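Local coordinates for arginine decarboxylase, A207R protein (Paramecium bursaria Chlorella virus 1, PDB 2NVA), which catalyses the pyridoxal 5'-phosphate-dependent decarboxylation of arginine to agmatine, as a viral member of the ornithine decarboxylase-like, TIM-barrel family, at residues R133-D138 against G150-E155; T92-D97 against S115-K120. All blocks are in the same frame, centred on the assembly; numbering follows the deposited sequence.

Contact 1 (R133-D138 against G150-E155); sequences RIRCDD and GANEDE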
ATOM      1  N   ARG A 133       0.146 -23.793 -14.842  1.00 11.86           N
ATOM      2  CA  ARG A 133       0.825 -23.518 -13.585  1.00 12.22           C
ATOM      3  C   ARG A 133       0.368 -24.512 -12.520  1.00 12.45           C
ATOM      4  O   ARG A 133      -0.829 -24.631 -12.247  1.00 12.70           O
ATOM      5  CB  ARG A 133       0.570 -22.087 -13.108  1.00 12.06           C
ATOM      6  CG  ARG A 133       1.289 -21.772 -11.805  1.00 12.64           C
ATOM      7  CD  ARG A 133       1.224 -20.294 -11.481  1.00 12.22           C
ATOM      8  NE  ARG A 133       1.682 -20.020 -10.123  1.00 13.01           N
ATOM      9  CZ  ARG A 133       1.725 -18.800  -9.594  1.00 12.37           C
ATOM     10  NH1 ARG A 133       1.323 -17.754 -10.307  1.00 12.53           N
ATOM     11  NH2 ARG A 133       2.160 -18.621  -8.349  1.00 12.91           N
ATOM     12  N   ILE A 134       1.330 -25.229 -11.947  1.00 12.68           N
ATOM     13  CA  ILE A 134       1.051 -26.170 -10.867  1.00 12.57           C
ATOM     14  C   ILE A 134       1.509 -25.606  -9.529  1.00 12.33           C
ATOM     15  O   ILE A 134       2.485 -24.849  -9.466  1.00 12.39           O
ATOM     16  CB  ILE A 134       1.686 -27.563 -11.130  1.00 12.67           C
ATOM     17  CG1 ILE A 134       3.220 -27.475 -11.175  1.00 12.75           C
ATOM     18  CG2 ILE A 134       1.141 -28.121 -12.453  1.00 11.43           C
ATOM     19  CD1 ILE A 134       3.935 -28.856 -11.203  1.00 12.41           C
ATOM     20  N   ARG A 135       0.806 -25.982  -8.462  1.00 12.86           N
ATOM     21  CA  ARG A 135       1.188 -25.522  -7.135  1.00 13.26           C
ATOM     22  C   ARG A 135       2.314 -26.389  -6.573  1.00 13.57           C
ATOM     23  O   ARG A 135       2.180 -27.617  -6.488  1.00 13.76           O
ATOM     24  CB  ARG A 135      -0.002 -25.563  -6.182  1.00 13.25           C
ATOM     25  CG  ARG A 135       0.357 -25.078  -4.794  1.00 14.87           C
ATOM     26  CD  ARG A 135      -0.793 -25.231  -3.841  1.00 15.59           C
ATOM     27  NE  ARG A 135      -0.407 -24.711  -2.528  1.00 15.68           N
ATOM     28  CZ  ARG A 135      -1.246 -24.510  -1.515  1.00 16.01           C
ATOM     29  NH1 ARG A 135      -2.546 -24.763  -1.654  1.00 14.44           N
ATOM     30  NH2 ARG A 135      -0.784 -24.027  -0.369  1.00 14.57           N
ATOM     31  N   CYS A 136       3.416 -25.744  -6.195  1.00 14.02           N
ATOM     32  CA  CYS A 136       4.550 -26.416  -5.558  1.00 14.93           C
ATOM     33  C   CYS A 136       5.217 -25.427  -4.610  1.00 14.78           C
ATOM     34  O   CYS A 136       6.036 -24.603  -5.046  1.00 15.85           O
ATOM     35  CB  CYS A 136       5.590 -26.865  -6.601  1.00 15.16           C
ATOM     36  SG  CYS A 136       5.084 -28.098  -7.814  1.00 16.90           S
ATOM     37  N   ASP A 137       4.888 -25.484  -3.327  1.00 14.29           N
ATOM     38  CA  ASP A 137       5.307 -24.423  -2.414  1.00 14.03           C
ATOM     39  C   ASP A 137       6.689 -24.638  -1.793  1.00 13.86           C
ATOM     40  O   ASP A 137       7.097 -25.766  -1.521  1.00 13.86           O
ATOM     41  CB  ASP A 137       4.310 -24.245  -1.267  1.00 14.25           C
ATOM     42  CG  ASP A 137       2.903 -23.916  -1.738  1.00 15.42           C
ATOM     43  OD1 ASP A 137       2.681 -23.681  -2.948  1.00 14.99           O
ATOM     44  OD2 ASP A 137       2.010 -23.871  -0.859  1.00 16.09           O
ATOM     45  N   ASP A 138       7.384 -23.532  -1.555  1.00 13.13           N
ATOM     46  CA  ASP A 138       8.507 -23.526  -0.631  1.00 13.38           C
ATOM     47  C   ASP A 138       7.920 -23.043   0.692  1.00 13.61           C
ATOM     48  O   ASP A 138       7.525 -21.874   0.798  1.00 14.35           O
ATOM     49  CB  ASP A 138       9.591 -22.553  -1.113  1.00 12.95           C
ATOM     50  CG  ASP A 138      10.657 -22.275  -0.044  1.00 13.20           C
ATOM     51  OD1 ASP A 138      10.698 -22.993   0.982  1.00 13.25           O
ATOM     52  OD2 ASP A 138      11.426 -21.312  -0.224  1.00 13.49           O
ATOM     53  N   GLY A 150      -2.120 -21.836  -8.886  1.00 12.76           N
ATOM     54  CA  GLY A 150      -1.538 -23.127  -9.215  1.00 12.45           C
ATOM     55  C   GLY A 150      -2.519 -24.264  -9.033  1.00 12.79           C
ATOM     56  O   GLY A 150      -3.260 -24.311  -8.050  1.00 12.69           O
ATOM     57  N   ALA A 151      -2.499 -25.192  -9.985  1.00 12.89           N
ATOM     58  CA  ALA A 151      -3.368 -26.365  -9.944  1.00 12.85           C
ATOM     59  C   ALA A 151      -2.828 -27.402  -8.961  1.00 13.04           C
ATOM     60  O   ALA A 151      -1.615 -27.617  -8.861  1.00 12.64           O
ATOM     61  CB  ALA A 151      -3.482 -26.975 -11.325  1.00 12.70           C
ATOM     62  N   ASN A 152      -3.745 -28.052  -8.254  1.00 13.32           N
ATOM     63  CA  ASN A 152      -3.400 -29.143  -7.360  1.00 13.52           C
ATOM     64  C   ASN A 152      -3.102 -30.397  -8.166  1.00 13.68           C
ATOM     65  O   ASN A 152      -3.582 -30.531  -9.302  1.00 13.47           O
ATOM     66  CB  ASN A 152      -4.553 -29.408  -6.391  1.00 13.48           C
ATOM     67  CG  ASN A 152      -4.816 -28.238  -5.485  1.00 14.66           C
ATOM     68  OD1 ASN A 152      -3.884 -27.639  -4.953  1.00 14.86           O
ATOM     69  ND2 ASN A 152      -6.090 -27.916  -5.284  1.00 15.41           N
ATOM     70  N   GLU A 153      -2.326 -31.316  -7.586  1.00 13.62           N
ATOM     71  CA  GLU A 153      -1.912 -32.510  -8.332  1.00 14.41           C
ATOM     72  C   GLU A 153      -3.124 -33.262  -8.898  1.00 14.54           C
ATOM     73  O   GLU A 153      -3.078 -33.789 -10.022  1.00 14.48           O
ATOM     74  CB  GLU A 153      -1.040 -33.449  -7.491  1.00 14.33           C
ATOM     75  CG  GLU A 153      -0.288 -34.477  -8.356  1.00 15.79           C
ATOM     76  CD  GLU A 153       0.273 -35.644  -7.567  1.00 17.63           C
ATOM     77  OE1 GLU A 153       1.005 -35.421  -6.575  1.00 18.33           O
ATOM     78  OE2 GLU A 153      -0.023 -36.803  -7.932  1.00 19.13           O
ATOM     79  N   ASP A 154      -4.217 -33.286  -8.137  1.00 14.39           N
ATOM     80  CA  ASP A 154      -5.371 -34.078  -8.527  1.00 14.71           C
ATOM     81  C   ASP A 154      -6.212 -33.502  -9.680  1.00 14.81           C
ATOM     82  O   ASP A 154      -7.100 -34.173 -10.191  1.00 14.94           O
ATOM     83  CB  ASP A 154      -6.241 -34.405  -7.314  1.00 15.56           C
ATOM     84  CG  ASP A 154      -6.886 -33.179  -6.681  1.00 16.73           C
ATOM     85  OD1 ASP A 154      -7.397 -33.326  -5.555  1.00 19.18           O
ATOM     86  OD2 ASP A 154      -6.920 -32.073  -7.268  1.00 18.02           O
ATOM     87  N   GLU A 155      -5.942 -32.269 -10.090  1.00 14.36           N
ATOM     88  CA  GLU A 155      -6.688 -31.715 -11.213  1.00 14.18           C
ATOM     89  C   GLU A 155      -5.846 -31.517 -12.473  1.00 13.78           C
ATOM     90  O   GLU A 155      -6.364 -31.032 -13.478  1.00 13.25           O
ATOM     91  CB  GLU A 155      -7.378 -30.418 -10.823  1.00 14.93           C
ATOM     92  CG  GLU A 155      -6.467 -29.474 -10.137  1.00 14.74           C
ATOM     93  CD  GLU A 155      -7.122 -28.173  -9.690  1.00 16.07           C
ATOM     94  OE1 GLU A 155      -8.330 -27.940  -9.972  1.00 16.13           O
ATOM     95  OE2 GLU A 155      -6.406 -27.373  -9.061  1.00 14.53           O
TER
HETATM   96  O   HOH W   1      -4.202 -25.149  -3.868  1.00 14.38           O
HETATM   97  O   HOH W   2       0.511 -29.370  -7.981  1.00 14.40           O
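R135 and N152 lie side by side and point the same way, the guanidinium and amide planes turned 34° apart. Their polar ends meet through a water that accepts from R135 NH1 and donates to N152 OD1; the direct approach is looser, R135 CD standing 4.1 Å from N152 OD1. With CG anti to the backbone N (chi1 -179°) and the chain extended beyond it, R135 carries its guanidinium to D137 of its own segment, where NE and NH2 close side-on upon OD2. The NH2 bond is 2.8 Å to D137 OD2 on its syn lone pair, and both donors keep that oxygen in the guanidinium plane. The backbones form a single bridge between I134 and A151, isolated in the loop that leads from strand 129-133 of the TIM barrel to helix 156-165. A151 N donates to R133 O at 2.9 Å, and R135 N donates to A151 O with a nearly straight N-H...O angle of 175°. A second water donates to both A151 O and R135 O. G150 CA makes a CA-H...O contact of 3.5 Å with R133 O. R274 of the second subunit bonds G150 O and forms a salt bridge with E155. The R133 side chain touches the bound adduct, and the charge of R135 is met within its own segment, so main-chain bonds and bridging water tie this loop together beside the cofactor site.

Contact 2 (T92-D97 against S115-K120); sequences TMKTID and SFELDK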
ATOM      1  N   THR A  92      -2.314 -16.283 -14.031  1.00 12.11           N
ATOM      2  CA  THR A  92      -3.302 -17.326 -14.357  1.00 12.16           C
ATOM      3  C   THR A  92      -4.728 -16.805 -14.431  1.00 12.68           C
ATOM      4  O   THR A  92      -5.627 -17.531 -14.876  1.00 12.38           O
ATOM      5  CB  THR A  92      -3.253 -18.528 -13.368  1.00 12.41           C
ATOM      6  OG1 THR A  92      -3.611 -18.075 -12.056  1.00 12.31           O
ATOM      7  CG2 THR A  92      -1.845 -19.155 -13.338  1.00 11.97           C
ATOM      8  N   MET A  93      -4.940 -15.556 -14.004  1.00 12.08           N
ATOM      9  CA  MET A  93      -6.284 -14.951 -14.023  1.00 12.69           C
ATOM     10  C   MET A  93      -6.245 -13.608 -14.754  1.00 12.81           C
ATOM     11  O   MET A  93      -5.807 -12.596 -14.200  1.00 13.29           O
ATOM     12  CB  MET A  93      -6.817 -14.780 -12.596  1.00 12.81           C
ATOM     13  CG  MET A  93      -7.068 -16.098 -11.889  1.00 13.46           C
ATOM     14  SD  MET A  93      -8.538 -16.905 -12.563  1.00 13.06           S
ATOM     15  CE  MET A  93      -8.566 -18.437 -11.621  1.00 12.60           C
ATOM     16  N   LYS A  94      -6.704 -13.619 -16.004  1.00 12.58           N
ATOM     17  CA  LYS A  94      -6.553 -12.480 -16.910  1.00 12.23           C
ATOM     18  C   LYS A  94      -7.940 -12.006 -17.321  1.00 12.61           C
ATOM     19  O   LYS A  94      -8.797 -12.832 -17.646  1.00 12.57           O
ATOM     20  CB  LYS A  94      -5.777 -12.924 -18.159  1.00 12.63           C
ATOM     21  CG  LYS A  94      -4.338 -13.412 -17.885  1.00 12.19           C
ATOM     22  CD  LYS A  94      -3.765 -14.265 -19.037  1.00 11.93           C
ATOM     23  CE  LYS A  94      -4.377 -15.689 -19.082  1.00 12.45           C
ATOM     24  NZ  LYS A  94      -4.308 -16.405 -17.751  1.00 13.53           N
ATOM     25  N   THR A  95      -8.170 -10.694 -17.332  1.00 12.22           N
ATOM     26  CA  THR A  95      -9.476 -10.205 -17.731  1.00 12.69           C
ATOM     27  C   THR A  95      -9.690 -10.483 -19.224  1.00 12.84           C
ATOM     28  O   THR A  95      -8.736 -10.543 -20.001  1.00 12.13           O
ATOM     29  CB  THR A  95      -9.675  -8.693 -17.458  1.00 12.93           C
ATOM     30  OG1 THR A  95      -8.903  -7.932 -18.392  1.00 12.38           O
ATOM     31  CG2 THR A  95      -9.262  -8.323 -16.023  1.00 12.65           C
ATOM     32  N   ILE A  96     -10.954 -10.644 -19.593  1.00 12.52           N
ATOM     33  CA  ILE A  96     -11.343 -10.818 -20.988  1.00 13.07           C
ATOM     34  C   ILE A  96     -10.783  -9.679 -21.850  1.00 13.04           C
ATOM     35  O   ILE A  96     -10.191  -9.932 -22.895  1.00 12.91           O
ATOM     36  CB  ILE A  96     -12.871 -10.920 -21.120  1.00 13.23           C
ATOM     37  CG1 ILE A  96     -13.346 -12.274 -20.574  1.00 13.79           C
ATOM     38  CG2 ILE A  96     -13.305 -10.739 -22.581  1.00 13.15           C
ATOM     39  CD1 ILE A  96     -14.859 -12.380 -20.343  1.00 14.63           C
ATOM     40  N   ASP A  97     -10.930  -8.433 -21.399  1.00 13.07           N
ATOM     41  CA  ASP A  97     -10.402  -7.322 -22.201  1.00 13.54           C
ATOM     42  C   ASP A  97      -8.875  -7.338 -22.324  1.00 13.44           C
ATOM     43  O   ASP A  97      -8.336  -6.919 -23.356  1.00 13.71           O
ATOM     44  CB  ASP A  97     -10.885  -5.975 -21.671  1.00 14.12           C
ATOM     45  CG  ASP A  97     -12.321  -5.691 -22.032  1.00 17.57           C
ATOM     46  OD1 ASP A  97     -13.010  -5.049 -21.202  1.00 19.03           O
ATOM     47  OD2 ASP A  97     -12.792  -6.090 -23.136  1.00 17.25           O
ATOM     48  N   SER A 115     -10.333 -24.287 -15.207  1.00 12.20           N
ATOM     49  CA  SER A 115     -11.132 -24.587 -16.405  1.00 12.62           C
ATOM     50  C   SER A 115     -11.794 -23.311 -16.944  1.00 12.10           C
ATOM     51  O   SER A 115     -11.886 -23.129 -18.152  1.00 12.89           O
ATOM     52  CB  SER A 115     -12.173 -25.675 -16.104  1.00 12.44           C
ATOM     53  OG  SER A 115     -13.143 -25.229 -15.167  1.00 14.09           O
ATOM     54  N   PHE A 116     -12.229 -22.424 -16.048  1.00 11.74           N
ATOM     55  CA  PHE A 116     -12.867 -21.170 -16.472  1.00 11.96           C
ATOM     56  C   PHE A 116     -11.927 -20.251 -17.239  1.00 11.86           C
ATOM     57  O   PHE A 116     -12.360 -19.500 -18.126  1.00 12.60           O
ATOM     58  CB  PHE A 116     -13.482 -20.441 -15.284  1.00 11.94           C
ATOM     59  CG  PHE A 116     -14.714 -21.109 -14.771  1.00 13.00           C
ATOM     60  CD1 PHE A 116     -15.932 -20.956 -15.436  1.00 12.68           C
ATOM     61  CD2 PHE A 116     -14.651 -21.936 -13.655  1.00 14.34           C
ATOM     62  CE1 PHE A 116     -17.064 -21.583 -14.984  1.00 14.40           C
ATOM     63  CE2 PHE A 116     -15.797 -22.573 -13.182  1.00 14.72           C
ATOM     64  CZ  PHE A 116     -17.009 -22.402 -13.859  1.00 14.09           C
ATOM     65  N   GLU A 117     -10.646 -20.314 -16.896  1.00 11.45           N
ATOM     66  CA  GLU A 117      -9.639 -19.559 -17.651  1.00 11.67           C
ATOM     67  C   GLU A 117      -9.491 -20.115 -19.079  1.00 11.96           C
ATOM     68  O   GLU A 117      -9.300 -19.349 -20.043  1.00 12.27           O
ATOM     69  CB  GLU A 117      -8.301 -19.584 -16.928  1.00 11.79           C
ATOM     70  CG  GLU A 117      -7.354 -18.475 -17.362  1.00 12.15           C
ATOM     71  CD  GLU A 117      -7.753 -17.081 -16.860  1.00 12.96           C
ATOM     72  OE1 GLU A 117      -7.088 -16.101 -17.259  1.00 12.42           O
ATOM     73  OE2 GLU A 117      -8.733 -16.962 -16.063  1.00 13.74           O
ATOM     74  N   LEU A 118      -9.567 -21.443 -19.206  1.00 11.57           N
ATOM     75  CA  LEU A 118      -9.534 -22.094 -20.531  1.00 12.18           C
ATOM     76  C   LEU A 118     -10.738 -21.699 -21.380  1.00 12.15           C
ATOM     77  O   LEU A 118     -10.605 -21.476 -22.583  1.00 12.28           O
ATOM     78  CB  LEU A 118      -9.445 -23.622 -20.404  1.00 12.17           C
ATOM     79  CG  LEU A 118      -8.120 -24.180 -19.875  1.00 12.25           C
ATOM     80  CD1 LEU A 118      -8.235 -25.665 -19.593  1.00 13.12           C
ATOM     81  CD2 LEU A 118      -6.943 -23.910 -20.833  1.00 13.43           C
ATOM     82  N   ASP A 119     -11.902 -21.587 -20.743  1.00 12.36           N
ATOM     83  CA  ASP A 119     -13.107 -21.091 -21.427  1.00 12.64           C
ATOM     84  C   ASP A 119     -12.856 -19.704 -22.017  1.00 12.85           C
ATOM     85  O   ASP A 119     -13.196 -19.450 -23.171  1.00 13.07           O
ATOM     86  CB  ASP A 119     -14.295 -21.000 -20.468  1.00 13.01           C
ATOM     87  CG  ASP A 119     -14.816 -22.351 -20.050  1.00 13.51           C
ATOM     88  OD1 ASP A 119     -14.604 -23.328 -20.794  1.00 14.11           O
ATOM     89  OD2 ASP A 119     -15.431 -22.435 -18.962  1.00 14.26           O
ATOM     90  N   LYS A 120     -12.258 -18.818 -21.217  1.00 12.36           N
ATOM     91  CA  LYS A 120     -11.948 -17.456 -21.657  1.00 12.43           C
ATOM     92  C   LYS A 120     -11.008 -17.480 -22.850  1.00 12.29           C
ATOM     93  O   LYS A 120     -11.221 -16.754 -23.824  1.00 12.24           O
ATOM     94  CB  LYS A 120     -11.314 -16.644 -20.521  1.00 12.47           C
ATOM     95  CG  LYS A 120     -12.319 -15.998 -19.590  1.00 13.62           C
ATOM     96  CD  LYS A 120     -11.628 -15.016 -18.646  1.00 14.41           C
ATOM     97  CE  LYS A 120     -11.050 -15.716 -17.452  1.00 14.44           C
ATOM     98  NZ  LYS A 120     -10.243 -14.791 -16.601  1.00 12.35           N
TER
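The side chain of E117 leaves its helix with CG anti to the backbone N (chi1 -160°) and bends at chi2, bringing its carboxylate against the chain at T92-K94. K94 bends at chi3 and chi4 and crosses E117 at about a right angle, so that its ammonium group reaches the same oxygen as its own amide. OE1 of E117 is therefore gripped twice, K94 N lying 2.8 Å from E117 OE1 on the syn side and K94 NZ forming a salt bridge of 2.8 Å to E117 OE1 on the anti side. The other oxygen is bonded by K120: its NZ sits above the carboxylate plane, in a salt bridge of 2.7 Å to E117 OE2. That same ammonium also donates to the main chain across the contact, K120 NZ to K94 O at 2.6 Å, from above the carbonyl plane. K94, E117 and K120 thus form a salt-bridge network, with K94 NZ and K120 NZ 6.3 Å apart, which would be expected to stabilise the negative charge of E117, although T92 O, itself an acceptor, lies close to the carboxylate without a hydrogen bond and would work the other way. M93 SD approaches E117 OE2 to 3.5 Å, and the K120 chain passes obliquely by I96, its CD 3.8 Å from I96 CG1. K94 NZ is held further by the carbonyls of H91 and T111, while K120 NZ also bonds I269 O of the second subunit. The network joins the loop leading into helix 96-105 to the first turns of helix 115-124, with strand 109-112 packed against K94 and E117 and L99 of helix 96-105 touching both lysines.

How the contacts relate
The two contacts follow one another in sequence, contact 2 coming first, and their centres lie 18 Å apart within the pyridoxal-binding barrel domain. They meet directly where R133 CD packs 3.8 Å from T92 CG2. D113 joins them as well, its OD2 accepting from G150 N of contact 1 and T92 OG1 of contact 2. Contact 1 comes nearer the active site: at the nearest atoms, the side chain of R133 is about 4 Å from the bound cofactor–agmatine adduct (PL2) and about 4 Å from that of H176, a cofactor-binding residue. The side chain of T92 is about 7 Å from the bound PL2 at the nearest atoms. Both contacts also touch the second subunit, through its R274 for contact 1 and its I269 for contact 2.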